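PDB 5ZI1: insecticidal crystal protein Cry7Cal from Bacillus thuringiensis, which is a toxin active against the locust Locusta migratoria manilensis, probably binding gut receptors and forming pores in the membrane as three-domain Cry toxins do. Local coordinates for residues Asn88-Tyr93 and Asn122-Ala127; Gly494-Ile499 and Leu557-Leu562; Met536-Ile541 and Asp593-Ile598. All coordinates share one frame; numbering follows the deposited sequence.

Interaction 1. Residues Asn88-Tyr93 and Asn122-Ala127; sequences NALEGY and NLFKFA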
ATOM      1  N   ASN A  88     -14.059  23.138 -10.529  1.00 50.07           N
ATOM      2  CA  ASN A  88     -15.354  23.750 -10.805  1.00 54.71           C
ATOM      3  C   ASN A  88     -16.263  22.826 -11.615  1.00 55.62           C
ATOM      4  O   ASN A  88     -17.490  22.915 -11.492  1.00 53.25           O
ATOM      5  CB  ASN A  88     -15.168  25.102 -11.504  1.00 48.89           C
ATOM      6  CG  ASN A  88     -14.806  26.216 -10.511  1.00 70.64           C
ATOM      7  OD1 ASN A  88     -15.664  26.695  -9.750  1.00 72.42           O
ATOM      8  ND2 ASN A  88     -13.529  26.606 -10.489  1.00 65.53           N
ATOM      9  N   ALA A  89     -15.698  21.926 -12.427  1.00 47.53           N
ATOM     10  CA  ALA A  89     -16.588  21.079 -13.212  1.00 57.24           C
ATOM     11  C   ALA A  89     -17.151  19.966 -12.344  1.00 51.06           C
ATOM     12  O   ALA A  89     -18.346  19.656 -12.423  1.00 53.36           O
ATOM     13  CB  ALA A  89     -15.872  20.520 -14.451  1.00 43.54           C
ATOM     14  N   LEU A  90     -16.319  19.376 -11.492  1.00 49.39           N
ATOM     15  CA  LEU A  90     -16.845  18.420 -10.524  1.00 53.22           C
ATOM     16  C   LEU A  90     -17.883  19.065  -9.614  1.00 53.03           C
ATOM     17  O   LEU A  90     -18.944  18.481  -9.364  1.00 58.32           O
ATOM     18  CB  LEU A  90     -15.711  17.822  -9.704  1.00 54.23           C
ATOM     19  CG  LEU A  90     -14.833  16.869 -10.507  1.00 54.98           C
ATOM     20  CD1 LEU A  90     -13.557  16.566  -9.734  1.00 53.09           C
ATOM     21  CD2 LEU A  90     -15.602  15.588 -10.815  1.00 51.29           C
ATOM     22  N   GLU A  91     -17.603  20.269  -9.106  1.00 56.19           N
ATOM     23  CA  GLU A  91     -18.600  20.965  -8.295  1.00 59.17           C
ATOM     24  C   GLU A  91     -19.918  21.057  -9.044  1.00 52.93           C
ATOM     25  O   GLU A  91     -20.972  20.680  -8.520  1.00 57.24           O
ATOM     26  CB  GLU A  91     -18.125  22.368  -7.913  1.00 56.94           C
ATOM     27  CG  GLU A  91     -16.993  22.424  -6.912  1.00 64.34           C
ATOM     28  CD  GLU A  91     -16.454  23.855  -6.685  1.00 70.10           C
ATOM     29  OE1 GLU A  91     -17.066  24.833  -7.195  1.00 70.83           O
ATOM     30  OE2 GLU A  91     -15.410  23.995  -6.002  1.00 64.71           O
ATOM     31  N   GLY A  92     -19.867  21.536 -10.288  1.00 54.53           N
ATOM     32  CA  GLY A  92     -21.070  21.635 -11.097  1.00 51.48           C
ATOM     33  C   GLY A  92     -21.713  20.293 -11.381  1.00 54.94           C
ATOM     34  O   GLY A  92     -22.939  20.204 -11.502  1.00 60.05           O
ATOM     35  N   TYR A  93     -20.909  19.233 -11.491  1.00 49.88           N
ATOM     36  CA  TYR A  93     -21.496  17.920 -11.733  1.00 55.05           C
ATOM     37  C   TYR A  93     -22.209  17.397 -10.483  1.00 56.45           C
ATOM     38  O   TYR A  93     -23.366  16.955 -10.561  1.00 54.07           O
ATOM     39  CB  TYR A  93     -20.429  16.930 -12.226  1.00 50.99           C
ATOM     40  CG  TYR A  93     -20.935  15.499 -12.230  1.00 54.74           C
ATOM     41  CD1 TYR A  93     -21.738  15.015 -13.263  1.00 53.14           C
ATOM     42  CD2 TYR A  93     -20.644  14.643 -11.172  1.00 52.83           C
ATOM     43  CE1 TYR A  93     -22.216  13.698 -13.242  1.00 50.28           C
ATOM     44  CE2 TYR A  93     -21.098  13.348 -11.146  1.00 50.65           C
ATOM     45  CZ  TYR A  93     -21.886  12.870 -12.168  1.00 53.89           C
ATOM     46  OH  TYR A  93     -22.332  11.560 -12.086  1.00 48.65           O
ATOM     47  N   ASN A 122     -15.057  15.077 -20.558  1.00 45.59           N
ATOM     48  CA  ASN A 122     -14.203  15.618 -21.602  1.00 43.10           C
ATOM     49  C   ASN A 122     -13.097  16.493 -21.020  1.00 48.00           C
ATOM     50  O   ASN A 122     -11.971  16.474 -21.531  1.00 46.24           O
ATOM     51  CB  ASN A 122     -15.047  16.391 -22.624  1.00 47.30           C
ATOM     52  CG  ASN A 122     -15.780  15.460 -23.630  1.00 48.82           C
ATOM     53  OD1 ASN A 122     -15.420  14.294 -23.806  1.00 46.36           O
ATOM     54  ND2 ASN A 122     -16.804  15.989 -24.283  1.00 46.02           N
ATOM     55  N   LEU A 123     -13.369  17.236 -19.936  1.00 49.16           N
ATOM     56  CA  LEU A 123     -12.299  18.018 -19.325  1.00 45.06           C
ATOM     57  C   LEU A 123     -11.154  17.119 -18.885  1.00 46.42           C
ATOM     58  O   LEU A 123      -9.981  17.449 -19.089  1.00 49.83           O
ATOM     59  CB  LEU A 123     -12.812  18.846 -18.143  1.00 53.08           C
ATOM     60  CG  LEU A 123     -11.799  19.897 -17.627  1.00 50.46           C
ATOM     61  CD1 LEU A 123     -11.240  20.691 -18.801  1.00 48.32           C
ATOM     62  CD2 LEU A 123     -12.405  20.858 -16.618  1.00 40.14           C
ATOM     63  N   PHE A 124     -11.466  15.966 -18.301  1.00 46.78           N
ATOM     64  CA  PHE A 124     -10.398  15.042 -17.932  1.00 47.10           C
ATOM     65  C   PHE A 124      -9.600  14.616 -19.161  1.00 44.79           C
ATOM     66  O   PHE A 124      -8.367  14.667 -19.157  1.00 45.92           O
ATOM     67  CB  PHE A 124     -10.977  13.832 -17.184  1.00 47.79           C
ATOM     68  CG  PHE A 124     -11.225  14.083 -15.701  1.00 47.11           C
ATOM     69  CD1 PHE A 124     -10.193  13.989 -14.782  1.00 44.72           C
ATOM     70  CD2 PHE A 124     -12.489  14.413 -15.241  1.00 46.89           C
ATOM     71  CE1 PHE A 124     -10.419  14.216 -13.423  1.00 47.36           C
ATOM     72  CE2 PHE A 124     -12.732  14.633 -13.894  1.00 47.62           C
ATOM     73  CZ  PHE A 124     -11.694  14.540 -12.981  1.00 47.20           C
ATOM     74  N   LYS A 125     -10.287  14.218 -20.239  1.00 48.25           N
ATOM     75  CA  LYS A 125      -9.572  13.883 -21.471  1.00 44.19           C
ATOM     76  C   LYS A 125      -8.674  15.026 -21.901  1.00 43.85           C
ATOM     77  O   LYS A 125      -7.479  14.830 -22.150  1.00 46.27           O
ATOM     78  CB  LYS A 125     -10.544  13.537 -22.582  1.00 47.19           C
ATOM     79  CG  LYS A 125     -11.256  12.247 -22.385  1.00 49.76           C
ATOM     80  CD  LYS A 125     -12.332  12.099 -23.455  1.00 55.31           C
ATOM     81  CE  LYS A 125     -13.070  10.785 -23.294  1.00 59.36           C
ATOM     82  NZ  LYS A 125     -14.475  10.962 -23.742  1.00 60.41           N
ATOM     83  N   PHE A 126      -9.222  16.238 -21.953  1.00 44.03           N
ATOM     84  CA  PHE A 126      -8.413  17.398 -22.321  1.00 47.15           C
ATOM     85  C   PHE A 126      -7.314  17.677 -21.296  1.00 47.04           C
ATOM     86  O   PHE A 126      -6.197  18.057 -21.670  1.00 47.12           O
ATOM     87  CB  PHE A 126      -9.311  18.627 -22.490  1.00 45.33           C
ATOM     88  CG  PHE A 126      -8.563  19.885 -22.829  1.00 46.55           C
ATOM     89  CD1 PHE A 126      -8.117  20.739 -21.823  1.00 56.39           C
ATOM     90  CD2 PHE A 126      -8.294  20.216 -24.141  1.00 47.06           C
ATOM     91  CE1 PHE A 126      -7.424  21.897 -22.136  1.00 52.28           C
ATOM     92  CE2 PHE A 126      -7.605  21.378 -24.456  1.00 49.26           C
ATOM     93  CZ  PHE A 126      -7.176  22.213 -23.457  1.00 50.05           C
ATOM     94  N   ALA A 127      -7.598  17.495 -20.000  1.00 50.94           N
ATOM     95  CA  ALA A 127      -6.674  17.992 -18.973  1.00 47.28           C
ATOM     96  C   ALA A 127      -5.571  17.010 -18.599  1.00 47.52           C
ATOM     97  O   ALA A 127      -4.450  17.436 -18.311  1.00 51.68           O
ATOM     98  CB  ALA A 127      -7.441  18.370 -17.710  1.00 49.89           C
TER
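A89 and L123, with L90 and F124 beside them, make a slender apolar helix-to-helix contact in the N-terminal helical bundle, the domain that probably inserts into the membrane to form the pore, as in other three-domain Cry toxins. The two segments belong to helices 73-101 and 107-127, which follow one another in the chain and run roughly antiparallel here. Their backbones stay apart, A89 CA to L123 CA being 8.1 Å, so the side chains do all the touching. A89 points its CB toward the partner helix, and CB lies 4.1 Å from L123 CD2. The leucine gets there because its CG stands anti to the backbone N (chi1 -169°), which carries the branch across toward the alanine. One residue further along both helices, L90 CD1 meets the F124 ring at its edge, close to the ring plane, with CZ as the nearest atom at 4.3 Å. L90 also touches L150 of helix 141-165 and F40 and L44 of helix 33-47, and F124 brings its ring against H151, the two planes nearly parallel. Methyl groups and a ring edge thus carry the whole contact, burying 116 Å² in all. No hydrogen bond joins the two segments, though A89 O makes a weak one to T120 OG1 nearby; between the segments themselves, dispersion and water exclusion probably dominate, with little directional preference.

Interaction 2. Residues Gly494-Ile499 and Leu557-Leu562; sequences GPILKI and LKYSYL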
ATOM      1  N   GLY A 494       0.421  -4.797  -3.104  1.00 41.92           N
ATOM      2  CA  GLY A 494       1.151  -5.742  -2.295  1.00 42.88           C
ATOM      3  C   GLY A 494       1.694  -6.837  -3.176  1.00 43.66           C
ATOM      4  O   GLY A 494       1.510  -6.805  -4.390  1.00 48.21           O
ATOM      5  N   PRO A 495       2.389  -7.813  -2.601  1.00 43.66           N
ATOM      6  CA  PRO A 495       2.994  -8.865  -3.427  1.00 44.24           C
ATOM      7  C   PRO A 495       1.949  -9.865  -3.903  1.00 45.68           C
ATOM      8  O   PRO A 495       0.790  -9.850  -3.481  1.00 44.55           O
ATOM      9  CB  PRO A 495       4.022  -9.509  -2.496  1.00 46.61           C
ATOM     10  CG  PRO A 495       3.612  -9.114  -1.129  1.00 46.48           C
ATOM     11  CD  PRO A 495       2.904  -7.818  -1.221  1.00 44.64           C
ATOM     12  N   ILE A 496       2.381 -10.736  -4.821  1.00 43.48           N
ATOM     13  CA  ILE A 496       1.511 -11.686  -5.500  1.00 45.67           C
ATOM     14  C   ILE A 496       2.217 -13.035  -5.536  1.00 47.53           C
ATOM     15  O   ILE A 496       3.410 -13.140  -5.265  1.00 45.70           O
ATOM     16  CB  ILE A 496       1.140 -11.226  -6.930  1.00 47.65           C
ATOM     17  CG1 ILE A 496       2.388 -11.138  -7.812  1.00 45.25           C
ATOM     18  CG2 ILE A 496       0.389  -9.898  -6.898  1.00 44.07           C
ATOM     19  CD1 ILE A 496       2.096 -10.716  -9.223  1.00 53.39           C
ATOM     20  N   LEU A 497       1.459 -14.082  -5.869  1.00 47.58           N
ATOM     21  CA  LEU A 497       2.025 -15.418  -6.010  1.00 46.50           C
ATOM     22  C   LEU A 497       2.428 -15.687  -7.454  1.00 53.20           C
ATOM     23  O   LEU A 497       1.691 -15.352  -8.389  1.00 51.78           O
ATOM     24  CB  LEU A 497       1.029 -16.490  -5.564  1.00 52.13           C
ATOM     25  CG  LEU A 497       0.648 -16.546  -4.081  1.00 54.16           C
ATOM     26  CD1 LEU A 497       0.324 -17.967  -3.655  1.00 44.61           C
ATOM     27  CD2 LEU A 497       1.743 -15.970  -3.219  1.00 49.39           C
ATOM     28  N   LYS A 498       3.590 -16.322  -7.628  1.00 50.63           N
ATOM     29  CA  LYS A 498       4.069 -16.768  -8.930  1.00 53.08           C
ATOM     30  C   LYS A 498       4.210 -18.284  -8.912  1.00 56.81           C
ATOM     31  O   LYS A 498       5.092 -18.822  -8.235  1.00 56.43           O
ATOM     32  CB  LYS A 498       5.398 -16.113  -9.275  1.00 56.80           C
ATOM     33  CG  LYS A 498       5.905 -16.472 -10.651  1.00 54.66           C
ATOM     34  CD  LYS A 498       7.213 -15.759 -10.920  1.00 63.77           C
ATOM     35  CE  LYS A 498       8.399 -16.691 -10.741  1.00 67.63           C
ATOM     36  NZ  LYS A 498       8.966 -17.107 -12.071  1.00 66.19           N
ATOM     37  N   ILE A 499       3.363 -18.970  -9.672  1.00 49.44           N
ATOM     38  CA  ILE A 499       3.365 -20.425  -9.743  1.00 50.49           C
ATOM     39  C   ILE A 499       3.961 -20.852 -11.080  1.00 53.56           C
ATOM     40  O   ILE A 499       3.512 -20.398 -12.140  1.00 53.01           O
ATOM     41  CB  ILE A 499       1.946 -20.995  -9.574  1.00 59.58           C
ATOM     42  CG1 ILE A 499       1.247 -20.330  -8.391  1.00 55.21           C
ATOM     43  CG2 ILE A 499       1.979 -22.514  -9.382  1.00 53.22           C
ATOM     44  CD1 ILE A 499      -0.252 -20.422  -8.479  1.00 57.53           C
ATOM     45  N   LEU A 557       2.742  -8.324 -16.992  1.00 60.56           N
ATOM     46  CA  LEU A 557       1.615  -9.091 -16.492  1.00 59.39           C
ATOM     47  C   LEU A 557       0.325  -8.429 -16.941  1.00 51.00           C
ATOM     48  O   LEU A 557       0.208  -7.205 -16.961  1.00 52.57           O
ATOM     49  CB  LEU A 557       1.665  -9.215 -14.972  1.00 54.84           C
ATOM     50  CG  LEU A 557       2.431 -10.442 -14.474  1.00 57.52           C
ATOM     51  CD1 LEU A 557       3.907 -10.352 -14.807  1.00 58.55           C
ATOM     52  CD2 LEU A 557       2.249 -10.632 -12.971  1.00 55.04           C
ATOM     53  N   LYS A 558      -0.630  -9.243 -17.349  1.00 54.30           N
ATOM     54  CA  LYS A 558      -1.944  -8.756 -17.729  1.00 55.89           C
ATOM     55  C   LYS A 558      -2.959  -9.681 -17.083  1.00 51.85           C
ATOM     56  O   LYS A 558      -2.845 -10.902 -17.202  1.00 54.27           O
ATOM     57  CB  LYS A 558      -2.087  -8.717 -19.256  1.00 51.49           C
ATOM     58  N   TYR A 559      -3.920  -9.105 -16.368  1.00 49.66           N
ATOM     59  CA  TYR A 559      -4.808  -9.854 -15.495  1.00 53.52           C
ATOM     60  C   TYR A 559      -6.191  -9.998 -16.107  1.00 50.18           C
ATOM     61  O   TYR A 559      -6.717  -9.064 -16.715  1.00 54.23           O
ATOM     62  CB  TYR A 559      -4.963  -9.169 -14.128  1.00 47.64           C
ATOM     63  CG  TYR A 559      -3.745  -9.252 -13.263  1.00 51.05           C
ATOM     64  CD1 TYR A 559      -3.454 -10.415 -12.557  1.00 48.87           C
ATOM     65  CD2 TYR A 559      -2.884  -8.163 -13.135  1.00 53.90           C
ATOM     66  CE1 TYR A 559      -2.331 -10.497 -11.763  1.00 56.17           C
ATOM     67  CE2 TYR A 559      -1.762  -8.232 -12.324  1.00 54.00           C
ATOM     68  CZ  TYR A 559      -1.489  -9.399 -11.648  1.00 50.56           C
ATOM     69  OH  TYR A 559      -0.376  -9.487 -10.865  1.00 53.34           O
ATOM     70  N   SER A 560      -6.799 -11.159 -15.892  1.00 46.64           N
ATOM     71  CA  SER A 560      -8.248 -11.240 -16.019  1.00 54.41           C
ATOM     72  C   SER A 560      -8.827 -11.950 -14.800  1.00 55.03           C
ATOM     73  O   SER A 560      -8.160 -12.064 -13.765  1.00 55.48           O
ATOM     74  CB  SER A 560      -8.649 -11.936 -17.324  1.00 53.45           C
ATOM     75  OG  SER A 560      -7.914 -13.129 -17.477  1.00 58.06           O
ATOM     76  N   TYR A 561     -10.064 -12.415 -14.908  1.00 53.22           N
ATOM     77  CA  TYR A 561     -10.771 -13.048 -13.812  1.00 48.72           C
ATOM     78  C   TYR A 561     -11.226 -14.442 -14.208  1.00 54.19           C
ATOM     79  O   TYR A 561     -11.530 -14.733 -15.378  1.00 54.13           O
ATOM     80  CB  TYR A 561     -11.969 -12.215 -13.375  1.00 48.34           C
ATOM     81  CG  TYR A 561     -11.555 -10.874 -12.801  1.00 54.58           C
ATOM     82  CD1 TYR A 561     -11.405  -9.763 -13.621  1.00 49.17           C
ATOM     83  CD2 TYR A 561     -11.280 -10.733 -11.441  1.00 50.20           C
ATOM     84  CE1 TYR A 561     -11.030  -8.558 -13.113  1.00 51.89           C
ATOM     85  CE2 TYR A 561     -10.886  -9.519 -10.910  1.00 50.69           C
ATOM     86  CZ  TYR A 561     -10.770  -8.434 -11.754  1.00 56.00           C
ATOM     87  OH  TYR A 561     -10.391  -7.210 -11.271  1.00 51.69           O
ATOM     88  N   LEU A 562     -11.299 -15.290 -13.193  1.00 47.97           N
ATOM     89  CA  LEU A 562     -11.634 -16.693 -13.340  1.00 50.27           C
ATOM     90  C   LEU A 562     -12.569 -17.047 -12.198  1.00 55.78           C
ATOM     91  O   LEU A 562     -12.175 -16.975 -11.031  1.00 52.21           O
ATOM     92  CB  LEU A 562     -10.363 -17.541 -13.291  1.00 48.25           C
ATOM     93  CG  LEU A 562     -10.496 -19.059 -13.224  1.00 57.69           C
ATOM     94  CD1 LEU A 562      -9.207 -19.589 -13.624  1.00 56.14           C
ATOM     95  CD2 LEU A 562     -10.762 -19.597 -11.795  1.00 59.57           C
TER
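From I496 onward the chain runs as a strand, after a loop at G494 and P495, whereas L557 lies in the chain that leads into strand 560-571, and no backbone hydrogen bond joins the two segments. Both belong to the C-terminal beta-sandwich domain of the toxin, built of two facing sheets. Strand 496-500 pairs with 589-599, that strand with 521-530, and 521-530 with 560-571, so two strands intervene between the partners. The side chains bridge this distance over the face of the sheet: the Y559 side chain packs on A529 and D593, and R527 makes a cation-pi contact with its ring.

I496 points at the other segment and does nearly all its touching with one methyl. Its CG1 takes the position between the backbone N and the carbonyl carbon (chi1 63°), and the extended second torsion of 179° pushes CD1 out as the leading atom. L557 comes to meet it, tip to tip, with CD2 3.8 Å from I496 CD1. I496 and Y559 come at each other from opposite directions, and the tyrosine presents its hydroxyl; I496 CD1 to Y559 OH is 3.2 Å, a tight packing distance for carbon against oxygen and no hydrogen bond. The second branch, I496 CG2, stands further back at 4.1 Å from the same OH. I487 of strand 484-487 and D593 of strand 589-599 also touch I496, while L557 rests on Y591. The isoleucine methyl therefore rests against a pair of groups, an aliphatic tip and a phenol oxygen, side by side and two residues apart in the chain. They also come together directly: L557 CD2 and Y559 OH are 3.6 Å apart, completing a small triangle with I496 CD1.

Interaction 3. Residues Met536-Ile541 and Asp593-Ile598; sequences MSFSGI and DKIEFI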
ATOM      1  N   MET A 536      -7.812 -24.820 -12.540  1.00 51.97           N
ATOM      2  CA  MET A 536      -7.672 -24.371 -11.164  1.00 54.92           C
ATOM      3  C   MET A 536      -8.802 -24.956 -10.319  1.00 55.34           C
ATOM      4  O   MET A 536      -9.844 -25.361 -10.837  1.00 56.58           O
ATOM      5  CB  MET A 536      -7.681 -22.828 -11.104  1.00 51.89           C
ATOM      6  CG  MET A 536      -7.118 -22.212  -9.823  1.00 55.25           C
ATOM      7  SD  MET A 536      -7.143 -20.390  -9.832  1.00 56.54           S
ATOM      8  CE  MET A 536      -5.942 -20.048 -11.131  1.00 53.26           C
ATOM      9  N   SER A 537      -8.596 -24.988  -9.004  1.00 54.03           N
ATOM     10  CA  SER A 537      -9.591 -25.534  -8.094  1.00 53.78           C
ATOM     11  C   SER A 537      -9.444 -24.887  -6.722  1.00 59.32           C
ATOM     12  O   SER A 537      -8.345 -24.483  -6.322  1.00 53.81           O
ATOM     13  CB  SER A 537      -9.460 -27.052  -7.965  1.00 54.84           C
ATOM     14  OG  SER A 537     -10.347 -27.549  -6.980  1.00 58.13           O
ATOM     15  N   PHE A 538     -10.559 -24.810  -5.991  1.00 55.16           N
ATOM     16  CA  PHE A 538     -10.563 -24.146  -4.698  1.00 57.23           C
ATOM     17  C   PHE A 538     -11.458 -24.914  -3.733  1.00 60.91           C
ATOM     18  O   PHE A 538     -12.465 -25.507  -4.135  1.00 59.35           O
ATOM     19  CB  PHE A 538     -11.015 -22.684  -4.828  1.00 56.19           C
ATOM     20  CG  PHE A 538     -10.631 -21.830  -3.657  1.00 56.40           C
ATOM     21  CD1 PHE A 538      -9.388 -21.217  -3.606  1.00 57.88           C
ATOM     22  CD2 PHE A 538     -11.506 -21.646  -2.601  1.00 54.40           C
ATOM     23  CE1 PHE A 538      -9.026 -20.435  -2.524  1.00 55.64           C
ATOM     24  CE2 PHE A 538     -11.152 -20.865  -1.519  1.00 55.95           C
ATOM     25  CZ  PHE A 538      -9.912 -20.260  -1.480  1.00 55.31           C
ATOM     26  N   SER A 539     -11.067 -24.920  -2.456  1.00 56.19           N
ATOM     27  CA  SER A 539     -11.816 -25.657  -1.447  1.00 54.74           C
ATOM     28  C   SER A 539     -13.272 -25.230  -1.456  1.00 57.98           C
ATOM     29  O   SER A 539     -13.600 -24.079  -1.750  1.00 60.05           O
ATOM     30  CB  SER A 539     -11.235 -25.423  -0.053  1.00 53.78           C
ATOM     31  OG  SER A 539      -9.977 -26.058   0.084  1.00 56.40           O
ATOM     32  N   GLY A 540     -14.151 -26.171  -1.131  1.00 62.24           N
ATOM     33  CA  GLY A 540     -15.559 -25.865  -1.010  1.00 61.00           C
ATOM     34  C   GLY A 540     -16.297 -25.728  -2.317  1.00 58.46           C
ATOM     35  O   GLY A 540     -17.516 -25.513  -2.305  1.00 61.53           O
ATOM     36  N   ILE A 541     -15.604 -25.815  -3.444  1.00 55.27           N
ATOM     37  CA  ILE A 541     -16.226 -25.708  -4.753  1.00 54.70           C
ATOM     38  C   ILE A 541     -15.980 -27.004  -5.496  1.00 55.96           C
ATOM     39  O   ILE A 541     -14.833 -27.453  -5.614  1.00 54.95           O
ATOM     40  CB  ILE A 541     -15.701 -24.504  -5.541  1.00 57.67           C
ATOM     41  CG1 ILE A 541     -16.194 -23.239  -4.853  1.00 51.50           C
ATOM     42  CG2 ILE A 541     -16.198 -24.570  -6.988  1.00 59.08           C
ATOM     43  CD1 ILE A 541     -15.501 -22.036  -5.271  1.00 56.26           C
ATOM     44  N   ASP A 593      -3.200 -12.944  -7.859  1.00 49.10           N
ATOM     45  CA  ASP A 593      -3.191 -11.664  -7.178  1.00 49.42           C
ATOM     46  C   ASP A 593      -4.178 -11.713  -6.013  1.00 51.32           C
ATOM     47  O   ASP A 593      -3.768 -11.926  -4.867  1.00 50.50           O
ATOM     48  CB  ASP A 593      -3.508 -10.551  -8.182  1.00 47.87           C
ATOM     49  CG  ASP A 593      -3.762  -9.213  -7.521  1.00 51.86           C
ATOM     50  OD1 ASP A 593      -3.201  -8.966  -6.430  1.00 49.40           O
ATOM     51  OD2 ASP A 593      -4.542  -8.410  -8.095  1.00 51.28           O
ATOM     52  N   LYS A 594      -5.473 -11.562  -6.288  1.00 46.79           N
ATOM     53  CA  LYS A 594      -6.489 -11.519  -5.251  1.00 47.77           C
ATOM     54  C   LYS A 594      -7.429 -12.717  -5.355  1.00 56.58           C
ATOM     55  O   LYS A 594      -7.640 -13.299  -6.437  1.00 45.02           O
ATOM     56  CB  LYS A 594      -7.310 -10.228  -5.334  1.00 49.41           C
ATOM     57  CG  LYS A 594      -6.482  -8.952  -5.351  1.00 50.66           C
ATOM     58  CD  LYS A 594      -5.778  -8.692  -3.994  1.00 50.18           C
ATOM     59  CE  LYS A 594      -4.875  -7.444  -4.070  1.00 46.44           C
ATOM     60  NZ  LYS A 594      -5.618  -6.227  -4.528  1.00 50.13           N
ATOM     61  N   ILE A 595      -8.003 -13.073  -4.207  1.00 50.55           N
ATOM     62  CA  ILE A 595      -9.055 -14.077  -4.123  1.00 47.70           C
ATOM     63  C   ILE A 595     -10.318 -13.353  -3.716  1.00 51.58           C
ATOM     64  O   ILE A 595     -10.333 -12.662  -2.688  1.00 51.89           O
ATOM     65  CB  ILE A 595      -8.714 -15.175  -3.118  1.00 51.95           C
ATOM     66  CG1 ILE A 595      -7.244 -15.549  -3.267  1.00 53.57           C
ATOM     67  CG2 ILE A 595      -9.618 -16.362  -3.344  1.00 52.14           C
ATOM     68  CD1 ILE A 595      -6.977 -16.246  -4.562  1.00 52.02           C
ATOM     69  N   GLU A 596     -11.377 -13.495  -4.510  1.00 44.70           N
ATOM     70  CA  GLU A 596     -12.594 -12.736  -4.263  1.00 46.35           C
ATOM     71  C   GLU A 596     -13.743 -13.687  -3.986  1.00 51.74           C
ATOM     72  O   GLU A 596     -14.073 -14.540  -4.821  1.00 50.81           O
ATOM     73  CB  GLU A 596     -12.912 -11.799  -5.421  1.00 48.91           C
ATOM     74  CG  GLU A 596     -11.881 -10.703  -5.566  1.00 48.68           C
ATOM     75  CD  GLU A 596     -12.099  -9.877  -6.804  1.00 53.67           C
ATOM     76  OE1 GLU A 596     -12.930 -10.301  -7.643  1.00 50.81           O
ATOM     77  OE2 GLU A 596     -11.450  -8.808  -6.937  1.00 54.52           O
ATOM     78  N   PHE A 597     -14.333 -13.532  -2.804  1.00 49.99           N
ATOM     79  CA  PHE A 597     -15.474 -14.308  -2.359  1.00 48.31           C
ATOM     80  C   PHE A 597     -16.722 -13.499  -2.677  1.00 52.20           C
ATOM     81  O   PHE A 597     -16.959 -12.442  -2.087  1.00 50.18           O
ATOM     82  CB  PHE A 597     -15.335 -14.629  -0.874  1.00 45.67           C
ATOM     83  CG  PHE A 597     -14.138 -15.480  -0.581  1.00 44.09           C
ATOM     84  CD1 PHE A 597     -12.895 -14.913  -0.417  1.00 48.18           C
ATOM     85  CD2 PHE A 597     -14.246 -16.856  -0.536  1.00 46.41           C
ATOM     86  CE1 PHE A 597     -11.769 -15.702  -0.176  1.00 49.11           C
ATOM     87  CE2 PHE A 597     -13.127 -17.649  -0.299  1.00 43.25           C
ATOM     88  CZ  PHE A 597     -11.889 -17.069  -0.122  1.00 43.65           C
ATOM     89  N   ILE A 598     -17.490 -13.985  -3.639  1.00 56.26           N
ATOM     90  CA  ILE A 598     -18.662 -13.291  -4.150  1.00 50.82           C
ATOM     91  C   ILE A 598     -19.890 -13.901  -3.482  1.00 57.91           C
ATOM     92  O   ILE A 598     -20.018 -15.135  -3.463  1.00 58.38           O
ATOM     93  CB  ILE A 598     -18.736 -13.403  -5.684  1.00 57.09           C
ATOM     94  CG1 ILE A 598     -17.549 -12.644  -6.307  1.00 52.54           C
ATOM     95  CG2 ILE A 598     -20.092 -12.910  -6.227  1.00 53.34           C
ATOM     96  CD1 ILE A 598     -17.319 -12.956  -7.757  1.00 55.77           C
TER
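F538 sends its ring toward I595 and F597, starting from a CB that already points at their strand. CG lies anti to the backbone N (chi1 -161°), which swings the ring toward the facing strand. CE1 meets I595 CG2 at 4.2 Å, while CE2 is 4.0 Å from F597 CE2, both approaches being oblique to the F538 ring. At the tip F538 CZ comes equally close, 4.0 Å, to F597 CZ. The two rings are oblique, their planes at 70° and their centroids 5.9 Å apart. This is the interior of the C-terminal beta sandwich: strand 534-538 lies in one sheet and 589-599 in the facing one. L578 and S576, from the neighbouring strand of its own sheet, touch F538, as do V524 and M564 from the opposite sheet. Between I595 and F597, E596 turns to the other side of the strand, with a salt bridge to R525 and hydrogen bonds to Y241 and Q470. F538 also begins a type II beta turn that ends at I541, with G540 at positive phi and I541 N bonded to F538 O at 3.2 Å.

In the fold
Going from the N terminus, interaction 1 comes first and closes early: helices 73-101 and 107-127 fold back on each other in the helical domain. The chain then runs through the central domain before 494-499 opens interaction 2. Interaction 3 opens at 536-541 before 557-562 closes interaction 2, and 593-598 closes interaction 3 last, so these two loops cross. Their centres lie 13 Å apart and their residues touch, L562 CD1 being 4.1 Å from M536 CE. Interaction 2 works along one sheet, interaction 3 between that sheet and its partner; strand 589-599, which carries the last segment of interaction 3, pairs with strand 496-500 of interaction 2. Interaction 1 stands apart, its centre 34 Å from that of interaction 2.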